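PDB 6F1D: complement C1r subcomponent from Homo sapiens, which is a serine protease of the classical complement pathway, the C1 component that pairs with C1s, seen here as its second CUB domain. Local coordinates for residues E10-P21 with R106-T114; D54-L65 with I74-R82. One frame throughout, in Å; residues are numbered along the deposited sequence.

In the fold
From the N terminus, after the short strand 6-8, the chain lays down strand 13-16 and the sodium-binding turn that follows it, both part of contact 1. Its partner, 106-114, arrives only near the C terminus, so contact 1 closes a loop of 84 residues around most of the domain. Contact 2 is nested inside that loop: between 54-65 and 74-82 it closes a short loop of 8 residues, the far part of the hairpin formed by strands 64-69 and 72-77. Contact 1 lies at the edge of one sheet of the sandwich and contact 2 at the edge of the other, with centres about 18 Å apart on opposite sides of the chain's centre. They touch in the core, where Trp108 CD2 meets Leu65 CD2 at 3.9 Å.

Contact 1 (E10-P21 with R106-T114); sequences EASGYISSLEYP and RGWKLRYTT. With NA (sodium ion), chain C.
Backbone hydrogen bonds pair Gly13 with Tyr112 and Ile15 with Leu110 in both directions, and the strand axes run at 155°, nearly antiparallel. Beyond the strands, Ser17 N bonds to Trp108 O.

Among side-chain bonds, Tyr112 OH reaches Glu10 O at 2.9 Å from above the carbonyl plane, whereas Thr114 OG1 meets Ala11 O at 2.9 Å in its plane, on a lone pair. A chi1 of 76° turns the Tyr112 ring across the backbone of Ser12 and Gly13, with Gly13 N over one ring face.

Aromatic contacts line the face carrying Tyr14 and Lys109. Lys109 CB lies over the Tyr20 ring, 3.7 Å from its centroid (a CH-pi contact), and the extended chain beyond it carries NZ over the Tyr14 face at 5.0 Å, a cation-pi contact. Pro21 CB covers the opposite Tyr20 face.

Toward the core, Ile15 CG2 packs on Trp108 CZ3 at 3.9 Å, and Ile15 CD1 meets Tyr112.

Ser17 OG accepts a hydrogen bond from Trp108 N at 2.9 Å and binds sodium at 2.8 Å; Leu18 O is a second ligand. This edge strand pairing belongs to the CUB beta sandwich, with the sodium site at its end.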
loop_
_atom_site.group_PDB
_atom_site.type_symbol
_atom_site.label_atom_id
_atom_site.label_comp_id
_atom_site.label_asym_id
_atom_site.label_seq_id
_atom_site.Cartn_x
_atom_site.Cartn_y
_atom_site.Cartn_z
ATOM N N GLU A 10 15.892 -0.936 -1.529
ATOM C CA GLU A 10 16.607 0.066 -2.312
ATOM C C GLU A 10 16.171 1.485 -1.896
ATOM O O GLU A 10 15.182 1.671 -1.198
ATOM C CB GLU A 10 16.381 -0.178 -3.804
ATOM C CG GLU A 10 17.347 -1.200 -4.389
ATOM C CD GLU A 10 16.692 -2.131 -5.398
ATOM O OE1 GLU A 10 16.889 -3.361 -5.282
ATOM O OE2 GLU A 10 15.988 -1.640 -6.313
ATOM N N ALA A 11 16.926 2.494 -2.333
ATOM C CA ALA A 11 16.643 3.885 -1.971
ATOM C C ALA A 11 15.334 4.402 -2.555
ATOM O O ALA A 11 14.779 5.373 -2.039
ATOM C CB ALA A 11 17.772 4.807 -2.434
ATOM N N SER A 12 14.851 3.816 -3.636
ATOM C CA SER A 12 13.531 4.169 -4.115
ATOM C C SER A 12 12.951 2.966 -4.839
ATOM O O SER A 12 13.680 2.051 -5.230
ATOM C CB SER A 12 13.586 5.378 -5.040
ATOM O OG SER A 12 14.446 5.101 -6.138
ATOM N N GLY A 13 11.644 2.986 -5.061
ATOM C CA GLY A 13 11.102 1.916 -5.879
ATOM C C GLY A 13 9.600 2.002 -6.000
ATOM O O GLY A 13 8.947 2.841 -5.384
ATOM N N TYR A 14 9.052 1.096 -6.789
ATOM C CA TYR A 14 7.617 1.022 -6.995
ATOM C C TYR A 14 7.080 -0.229 -6.309
ATOM O O TYR A 14 7.725 -1.291 -6.300
ATOM C CB TYR A 14 7.252 0.967 -8.477
ATOM C CG TYR A 14 7.480 2.219 -9.293
ATOM C CD1 TYR A 14 8.590 2.323 -10.127
ATOM C CD2 TYR A 14 6.577 3.283 -9.254
ATOM C CE1 TYR A 14 8.805 3.443 -10.895
ATOM C CE2 TYR A 14 6.790 4.418 -10.029
ATOM C CZ TYR A 14 7.904 4.485 -10.820
ATOM O OH TYR A 14 8.106 5.591 -11.584
ATOM N N ILE A 15 5.885 -0.107 -5.755
ATOM C CA ILE A 15 5.200 -1.230 -5.131
ATOM C C ILE A 15 3.770 -1.181 -5.634
ATOM O O ILE A 15 3.173 -0.104 -5.644
ATOM C CB ILE A 15 5.226 -1.102 -3.590
ATOM C CG1 ILE A 15 6.654 -0.792 -3.110
ATOM C CG2 ILE A 15 4.585 -2.343 -2.955
ATOM C CD1 ILE A 15 6.799 -0.743 -1.598
ATOM N N SER A 16 3.209 -2.325 -6.037
ATOM C CA SER A 16 1.819 -2.277 -6.473
ATOM C C SER A 16 1.100 -3.561 -6.073
ATOM O O SER A 16 1.719 -4.580 -5.758
ATOM C CB SER A 16 1.736 -2.034 -7.988
ATOM O OG SER A 16 2.378 -3.084 -8.705
ATOM N N SER A 17 -0.221 -3.503 -6.109
ATOM C CA SER A 17 -1.020 -4.700 -5.942
ATOM C C SER A 17 -0.831 -5.664 -7.122
ATOM O O SER A 17 -0.460 -5.285 -8.228
ATOM C CB SER A 17 -2.499 -4.336 -5.800
ATOM O OG SER A 17 -2.920 -3.476 -6.842
ATOM N N LEU A 18 -1.134 -6.938 -6.871
ATOM C CA LEU A 18 -0.956 -7.965 -7.889
ATOM C C LEU A 18 -1.791 -7.674 -9.139
ATOM O O LEU A 18 -2.976 -7.340 -9.048
ATOM C CB LEU A 18 -1.351 -9.309 -7.309
ATOM C CG LEU A 18 -0.307 -9.929 -6.381
ATOM C CD1 LEU A 18 -0.924 -11.130 -5.677
ATOM C CD2 LEU A 18 0.952 -10.328 -7.163
ATOM N N GLU A 19 -1.159 -7.775 -10.302
ATOM C CA GLU A 19 -1.807 -7.597 -11.599
ATOM C C GLU A 19 -2.249 -6.152 -11.864
ATOM O O GLU A 19 -3.052 -5.907 -12.769
ATOM C CB GLU A 19 -2.999 -8.564 -11.769
ATOM C CG GLU A 19 -2.569 -10.000 -11.845
ATOM C CD GLU A 19 -1.893 -10.269 -13.158
ATOM O OE1 GLU A 19 -0.695 -9.909 -13.310
ATOM O OE2 GLU A 19 -2.559 -10.817 -14.073
ATOM N N TYR A 20 -1.741 -5.183 -11.127
ATOM C CA TYR A 20 -2.067 -3.779 -11.425
ATOM C C TYR A 20 -1.695 -3.446 -12.873
ATOM O O TYR A 20 -0.585 -3.783 -13.308
ATOM C CB TYR A 20 -1.283 -2.892 -10.469
ATOM C CG TYR A 20 -1.493 -1.410 -10.639
ATOM C CD1 TYR A 20 -2.500 -0.754 -9.938
ATOM C CD2 TYR A 20 -0.676 -0.663 -11.503
ATOM C CE1 TYR A 20 -2.671 0.621 -10.079
ATOM C CE2 TYR A 20 -0.873 0.707 -11.665
ATOM C CZ TYR A 20 -1.850 1.333 -10.921
ATOM O OH TYR A 20 -2.075 2.690 -11.039
ATOM N N PRO A 21 -2.558 -2.717 -13.637
ATOM C CA PRO A 21 -3.773 -2.040 -13.180
ATOM C C PRO A 21 -5.012 -2.821 -13.541
ATOM O O PRO A 21 -6.116 -2.264 -13.689
ATOM C CB PRO A 21 -3.736 -0.716 -13.941
ATOM C CG PRO A 21 -3.155 -1.131 -15.295
ATOM C CD PRO A 21 -2.255 -2.358 -15.037
ATOM N N ARG A 106 -9.170 -2.070 -9.788
ATOM C CA ARG A 106 -7.887 -2.011 -10.480
ATOM C C ARG A 106 -6.701 -2.054 -9.528
ATOM O O ARG A 106 -5.611 -2.442 -9.955
ATOM C CB ARG A 106 -7.824 -0.768 -11.363
ATOM C CG ARG A 106 -8.895 -0.794 -12.472
ATOM C CD ARG A 106 -8.891 0.465 -13.258
ATOM N NE ARG A 106 -7.957 0.357 -14.361
ATOM C CZ ARG A 106 -7.662 1.362 -15.178
ATOM N NH1 ARG A 106 -8.246 2.547 -15.003
ATOM N NH2 ARG A 106 -6.793 1.178 -16.170
ATOM N N GLY A 107 -6.863 -1.662 -8.249
ATOM C CA GLY A 107 -5.770 -1.796 -7.280
ATOM C C GLY A 107 -4.964 -0.521 -7.069
ATOM O O GLY A 107 -5.445 0.588 -7.323
ATOM N N TRP A 108 -3.705 -0.639 -6.658
ATOM C CA TRP A 108 -2.981 0.575 -6.296
ATOM C C TRP A 108 -1.531 0.379 -6.693
ATOM O O TRP A 108 -1.053 -0.752 -6.840
ATOM C CB TRP A 108 -3.086 0.857 -4.783
ATOM C CG TRP A 108 -2.749 -0.368 -3.994
ATOM C CD1 TRP A 108 -3.617 -1.345 -3.613
ATOM C CD2 TRP A 108 -1.447 -0.804 -3.552
ATOM N NE1 TRP A 108 -2.954 -2.320 -2.907
ATOM C CE2 TRP A 108 -1.623 -2.027 -2.878
ATOM C CE3 TRP A 108 -0.150 -0.257 -3.633
ATOM C CZ2 TRP A 108 -0.572 -2.731 -2.303
ATOM C CZ3 TRP A 108 0.888 -0.971 -3.063
ATOM C CH2 TRP A 108 0.666 -2.184 -2.395
ATOM N N LYS A 109 -0.832 1.497 -6.821
ATOM C CA LYS A 109 0.593 1.480 -7.094
ATOM C C LYS A 109 1.166 2.740 -6.457
ATOM O O LYS A 109 0.556 3.812 -6.563
ATOM C CB LYS A 109 0.855 1.489 -8.608
ATOM C CG LYS A 109 2.318 1.602 -9.014
ATOM C CD LYS A 109 2.463 1.207 -10.481
ATOM C CE LYS A 109 3.860 1.462 -11.004
ATOM N NZ LYS A 109 3.946 1.142 -12.468
ATOM N N LEU A 110 2.343 2.617 -5.847
ATOM C CA LEU A 110 3.007 3.753 -5.214
ATOM C C LEU A 110 4.469 3.728 -5.609
ATOM O O LEU A 110 5.010 2.690 -6.007
ATOM C CB LEU A 110 2.885 3.714 -3.679
ATOM C CG LEU A 110 3.563 2.580 -2.944
ATOM C CD1 LEU A 110 5.039 2.905 -2.684
ATOM C CD2 LEU A 110 2.853 2.369 -1.559
ATOM N N ARG A 111 5.093 4.896 -5.526
ATOM C CA ARG A 111 6.544 5.032 -5.564
ATOM C C ARG A 111 7.003 5.534 -4.204
ATOM O O ARG A 111 6.462 6.523 -3.682
ATOM C CB ARG A 111 6.998 6.009 -6.641
ATOM C CG ARG A 111 8.523 6.279 -6.634
ATOM C CD ARG A 111 9.062 6.700 -8.003
ATOM N NE ARG A 111 10.527 6.624 -8.033
ATOM C CZ ARG A 111 11.326 7.671 -7.908
ATOM N NH1 ARG A 111 10.822 8.902 -7.774
ATOM N NH2 ARG A 111 12.635 7.487 -7.943
ATOM N N TYR A 112 7.997 4.867 -3.631
ATOM C CA TYR A 112 8.620 5.380 -2.416
ATOM C C TYR A 112 9.986 5.952 -2.765
ATOM O O TYR A 112 10.670 5.467 -3.683
ATOM C CB TYR A 112 8.715 4.291 -1.346
ATOM C CG TYR A 112 9.794 3.258 -1.552
ATOM C CD1 TYR A 112 11.080 3.474 -1.073
ATOM C CD2 TYR A 112 9.517 2.045 -2.183
ATOM C CE1 TYR A 112 12.085 2.519 -1.270
ATOM C CE2 TYR A 112 10.505 1.095 -2.376
ATOM C CZ TYR A 112 11.785 1.342 -1.918
ATOM O OH TYR A 112 12.776 0.400 -2.088
ATOM N N THR A 113 10.360 7.013 -2.057
ATOM C CA THR A 113 11.677 7.600 -2.184
ATOM C C THR A 113 12.194 7.813 -0.777
ATOM O O THR A 113 11.419 7.775 0.183
ATOM C CB THR A 113 11.634 8.928 -2.933
ATOM O OG1 THR A 113 10.558 9.741 -2.392
ATOM C CG2 THR A 113 11.416 8.700 -4.474
ATOM N N THR A 114 13.475 8.128 -0.656
ATOM C CA THR A 114 14.063 8.345 0.655
ATOM C C THR A 114 14.646 9.746 0.731
ATOM O O THR A 114 15.179 10.287 -0.246
ATOM C CB THR A 114 15.143 7.299 0.988
ATOM O OG1 THR A 114 16.048 7.178 -0.111
ATOM C CG2 THR A 114 14.514 5.925 1.213
HETATM NA NA NA C . -4.091 -4.930 -8.927
HETATM O O HOH W 1 12.031 4.179 -8.452
HETATM O O HOH W 2 -7.556 -1.975 -16.128
#

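Contact 2 (D54-L65 with I74-R82); sequences DHPEVPCPYDQL and IGEFCGKQR. Unlike the reference sequence in segment 54-65: Pro56 (reference Gln), Glu57 (reference Gln), Pro59 (reference His). With CA (calcium ion), chain B.
Leu65 and Phe77 form an antiparallel hydrogen-bonded pair, with CA atoms 5.1 Å apart. Leu65 N donates to Phe77 O at 3.0 Å with an angle of 167° at the hydrogen, and Phe77 N returns a more bent bond to Leu65 O. This pair lies at the open end of the beta hairpin built from strands 64-69 and 72-77, an edge of the CUB sandwich. Past it the two segments diverge into loops.

The loops are tied by the Cys60-Cys78 disulfide, whose chi3 of -89° is close to the relaxed right angle. Cys78 SG sits between its own backbone N and carbonyl carbon, which directs it at Cys60. Asp54 packs its CB against Cys78 SG at 3.9 Å, and its carboxylate lies beside Gly79 CA; a side chain on Gly79 would be forced against the carbonyl O of Cys78 at these backbone angles.

Gln64 and Glu76 run side by side, with Gln64 CG 3.6 Å from Glu76 OE1 and the amide and carboxylate planes 41° apart. Bent at chi2, the Gln64 chain turns back so that NE2 donates to Cys60 O at 2.8 Å, bridging the loop around Cys60. A leucine here would probably leave Cys60 O without that donor and the loop around Cys60 less firmly fixed. Glu76 OE1 has its hydrogen-bonding partner in Gln66, while its OE2 lies 3.4 Å from Cys60 CB.

Next to Gln64, Asp63 points at the calcium ion, a site completed by Glu53, Asp100, Ser102 and two waters; Tyr24 also hydrogen-bonds Asp63 OD2. Asp63 grips the calcium ion with both carboxylate oxygens, OD1 at 2.6 Å and OD2 at 2.5 Å.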
loop_
_atom_site.group_PDB
_atom_site.type_symbol
_atom_site.label_atom_id
_atom_site.label_comp_id
_atom_site.label_asym_id
_atom_site.label_seq_id
_atom_site.Cartn_x
_atom_site.Cartn_y
_atom_site.Cartn_z
ATOM N N ASP A 54 -14.937 -0.277 -2.367
ATOM C CA ASP A 54 -15.422 0.393 -1.151
ATOM C C ASP A 54 -16.926 0.197 -0.976
ATOM O O ASP A 54 -17.564 -0.610 -1.656
ATOM C CB ASP A 54 -15.081 1.896 -1.134
ATOM C CG ASP A 54 -15.799 2.660 -2.218
ATOM O OD1 ASP A 54 -16.464 2.017 -3.072
ATOM O OD2 ASP A 54 -15.689 3.915 -2.241
ATOM N N HIS A 55 -17.527 1.004 -0.085
ATOM C CA HIS A 55 -18.934 0.874 0.326
ATOM C C HIS A 55 -19.463 2.269 0.625
ATOM O O HIS A 55 -18.723 3.090 1.180
ATOM C CB HIS A 55 -19.031 -0.006 1.584
ATOM C CG HIS A 55 -20.428 -0.315 2.014
ATOM N ND1 HIS A 55 -21.224 0.607 2.651
ATOM C CD2 HIS A 55 -21.172 -1.441 1.896
ATOM C CE1 HIS A 55 -22.405 0.069 2.899
ATOM N NE2 HIS A 55 -22.399 -1.173 2.452
ATOM N N PRO A 56 -20.718 2.564 0.288
ATOM C CA PRO A 56 -21.231 3.937 0.472
ATOM C C PRO A 56 -21.346 4.404 1.921
ATOM O O PRO A 56 -21.449 5.620 2.136
ATOM C CB PRO A 56 -22.618 3.889 -0.177
ATOM C CG PRO A 56 -22.636 2.688 -1.034
ATOM C CD PRO A 56 -21.673 1.697 -0.416
ATOM N N GLU A 57 -21.389 3.513 2.910
ATOM C CA GLU A 57 -21.697 3.959 4.277
ATOM C C GLU A 57 -20.714 3.437 5.300
ATOM O O GLU A 57 -20.353 4.162 6.229
ATOM C CB GLU A 57 -23.104 3.531 4.685
ATOM C CG GLU A 57 -24.204 4.142 3.835
ATOM C CD GLU A 57 -25.030 3.090 3.123
ATOM O OE1 GLU A 57 -25.047 1.936 3.606
ATOM O OE2 GLU A 57 -25.655 3.408 2.083
ATOM N N VAL A 58 -20.292 2.194 5.153
ATOM C CA VAL A 58 -19.320 1.578 6.050
ATOM C C VAL A 58 -17.924 1.943 5.570
ATOM O O VAL A 58 -17.653 1.831 4.373
ATOM C CB VAL A 58 -19.497 0.074 6.046
ATOM C CG1 VAL A 58 -18.530 -0.553 7.010
ATOM C CG2 VAL A 58 -20.932 -0.282 6.381
ATOM N N PRO A 59 -17.014 2.347 6.454
ATOM C CA PRO A 59 -15.603 2.515 6.049
ATOM C C PRO A 59 -14.937 1.179 5.743
ATOM O O PRO A 59 -14.890 0.282 6.595
ATOM C CB PRO A 59 -14.962 3.199 7.265
ATOM C CG PRO A 59 -15.956 3.082 8.374
ATOM C CD PRO A 59 -17.309 2.935 7.767
ATOM N N CYS A 60 -14.438 1.053 4.507
ATOM C CA CYS A 60 -13.620 -0.050 4.008
ATOM C C CYS A 60 -14.015 -1.441 4.536
ATOM O O CYS A 60 -13.159 -2.167 5.051
ATOM C CB CYS A 60 -12.145 0.226 4.270
ATOM S SG CYS A 60 -11.555 1.826 3.502
ATOM N N PRO A 61 -15.251 -1.869 4.313
ATOM C CA PRO A 61 -15.666 -3.186 4.818
ATOM C C PRO A 61 -15.186 -4.338 3.967
ATOM O O PRO A 61 -15.179 -5.478 4.440
ATOM C CB PRO A 61 -17.201 -3.099 4.782
ATOM C CG PRO A 61 -17.457 -2.261 3.551
ATOM C CD PRO A 61 -16.311 -1.224 3.533
ATOM N N TYR A 62 -14.751 -4.095 2.743
ATOM C CA TYR A 62 -14.522 -5.215 1.830
ATOM C C TYR A 62 -13.040 -5.514 1.735
ATOM O O TYR A 62 -12.574 -6.570 2.171
ATOM C CB TYR A 62 -15.082 -4.873 0.451
ATOM C CG TYR A 62 -16.597 -4.721 0.413
ATOM C CD1 TYR A 62 -17.191 -3.637 -0.229
ATOM C CD2 TYR A 62 -17.440 -5.667 1.020
ATOM C CE1 TYR A 62 -18.542 -3.496 -0.278
ATOM C CE2 TYR A 62 -18.804 -5.519 0.968
ATOM C CZ TYR A 62 -19.343 -4.434 0.297
ATOM O OH TYR A 62 -20.701 -4.284 0.251
ATOM N N ASP A 63 -12.299 -4.593 1.147
ATOM C CA ASP A 63 -10.870 -4.728 0.917
ATOM C C ASP A 63 -10.224 -3.553 1.622
ATOM O O ASP A 63 -10.859 -2.506 1.738
ATOM C CB ASP A 63 -10.491 -4.668 -0.597
ATOM C CG ASP A 63 -11.271 -5.647 -1.447
ATOM O OD1 ASP A 63 -11.779 -6.657 -0.919
ATOM O OD2 ASP A 63 -11.400 -5.398 -2.668
ATOM N N GLN A 64 -8.975 -3.715 2.095
ATOM C CA GLN A 64 -8.339 -2.625 2.839
ATOM C C GLN A 64 -6.873 -2.563 2.490
ATOM O O GLN A 64 -6.215 -3.608 2.450
ATOM C CB GLN A 64 -8.428 -2.809 4.369
ATOM C CG GLN A 64 -9.838 -2.975 4.917
ATOM C CD GLN A 64 -10.393 -4.413 4.785
ATOM O OE1 GLN A 64 -9.650 -5.382 4.841
ATOM N NE2 GLN A 64 -11.724 -4.530 4.678
ATOM N N LEU A 65 -6.340 -1.349 2.348
ATOM C CA LEU A 65 -4.887 -1.128 2.339
ATOM C C LEU A 65 -4.505 -0.395 3.633
ATOM O O LEU A 65 -4.981 0.713 3.885
ATOM C CB LEU A 65 -4.464 -0.313 1.113
ATOM C CG LEU A 65 -2.948 -0.033 1.075
ATOM C CD1 LEU A 65 -2.237 -1.405 1.020
ATOM C CD2 LEU A 65 -2.606 0.788 -0.193
ATOM N N ILE A 74 -0.724 4.354 10.316
ATOM C CA ILE A 74 -0.879 5.730 9.827
ATOM C C ILE A 74 -1.945 5.834 8.736
ATOM O O ILE A 74 -1.930 6.784 7.968
ATOM C CB ILE A 74 0.455 6.316 9.327
ATOM C CG1 ILE A 74 0.986 5.504 8.131
ATOM C CG2 ILE A 74 1.487 6.392 10.474
ATOM C CD1 ILE A 74 2.164 6.110 7.462
ATOM N N GLY A 75 -2.850 4.869 8.624
ATOM C CA GLY A 75 -3.935 5.023 7.675
ATOM C C GLY A 75 -4.503 3.709 7.173
ATOM O O GLY A 75 -3.771 2.731 7.025
ATOM N N GLU A 76 -5.822 3.648 6.978
ATOM C CA GLU A 76 -6.455 2.544 6.258
ATOM C C GLU A 76 -7.199 3.133 5.062
ATOM O O GLU A 76 -7.944 4.104 5.226
ATOM C CB GLU A 76 -7.441 1.776 7.144
ATOM C CG GLU A 76 -8.366 0.848 6.313
ATOM C CD GLU A 76 -9.294 -0.040 7.171
ATOM O OE1 GLU A 76 -8.803 -1.042 7.762
ATOM O OE2 GLU A 76 -10.518 0.260 7.233
ATOM N N PHE A 77 -7.010 2.572 3.879
ATOM C CA PHE A 77 -7.444 3.242 2.657
ATOM C C PHE A 77 -8.261 2.310 1.763
ATOM O O PHE A 77 -7.959 1.121 1.644
ATOM C CB PHE A 77 -6.229 3.779 1.893
ATOM C CG PHE A 77 -5.388 4.772 2.687
ATOM C CD1 PHE A 77 -5.810 6.069 2.828
ATOM C CD2 PHE A 77 -4.191 4.387 3.310
ATOM C CE1 PHE A 77 -5.062 6.989 3.552
ATOM C CE2 PHE A 77 -3.436 5.304 4.013
ATOM C CZ PHE A 77 -3.871 6.600 4.129
ATOM N N CYS A 78 -9.298 2.865 1.123
ATOM C CA CYS A 78 -10.034 2.176 0.062
ATOM C C CYS A 78 -10.653 3.241 -0.831
ATOM O O CYS A 78 -10.444 4.434 -0.626
ATOM C CB CYS A 78 -11.095 1.197 0.612
ATOM S SG CYS A 78 -12.354 2.030 1.602
ATOM N N GLY A 79 -11.379 2.811 -1.849
ATOM C CA GLY A 79 -12.048 3.761 -2.733
ATOM C C GLY A 79 -11.220 4.146 -3.949
ATOM O O GLY A 79 -10.266 3.458 -4.325
ATOM N N LYS A 80 -11.626 5.252 -4.595
ATOM C CA LYS A 80 -11.118 5.653 -5.913
ATOM C C LYS A 80 -10.282 6.929 -5.897
ATOM O O LYS A 80 -9.781 7.352 -6.953
ATOM C CB LYS A 80 -12.284 5.831 -6.901
ATOM C CG LYS A 80 -13.050 4.565 -7.210
ATOM C CD LYS A 80 -13.295 4.419 -8.707
ATOM C CE LYS A 80 -14.245 3.269 -9.019
ATOM N NZ LYS A 80 -14.886 3.453 -10.365
ATOM N N GLN A 81 -10.115 7.558 -4.746
ATOM C CA GLN A 81 -9.282 8.747 -4.619
ATOM C C GLN A 81 -7.992 8.316 -3.927
ATOM O O GLN A 81 -8.030 7.674 -2.869
ATOM C CB GLN A 81 -10.005 9.863 -3.851
ATOM C CG GLN A 81 -10.707 9.482 -2.497
ATOM C CD GLN A 81 -11.900 8.504 -2.614
ATOM O OE1 GLN A 81 -12.998 8.861 -3.116
ATOM N NE2 GLN A 81 -11.723 7.275 -2.145
ATOM N N ARG A 82 -6.854 8.577 -4.546
ATOM C CA ARG A 82 -5.643 8.045 -3.940
ATOM C C ARG A 82 -5.347 8.774 -2.636
ATOM O O ARG A 82 -5.744 9.931 -2.463
ATOM C CB ARG A 82 -4.463 8.168 -4.885
ATOM C CG ARG A 82 -4.248 9.512 -5.352
ATOM C CD ARG A 82 -3.311 9.439 -6.497
ATOM N NE ARG A 82 -3.322 10.698 -7.204
ATOM C CZ ARG A 82 -2.532 11.708 -6.898
ATOM N NH1 ARG A 82 -1.671 11.588 -5.888
ATOM N NH2 ARG A 82 -2.612 12.827 -7.602
HETATM CA CA CA B . -12.970 -7.237 -3.146
HETATM O O HOH W 3 -11.356 -8.861 -3.535
HETATM O O HOH W 4 -12.296 -6.471 -5.470
#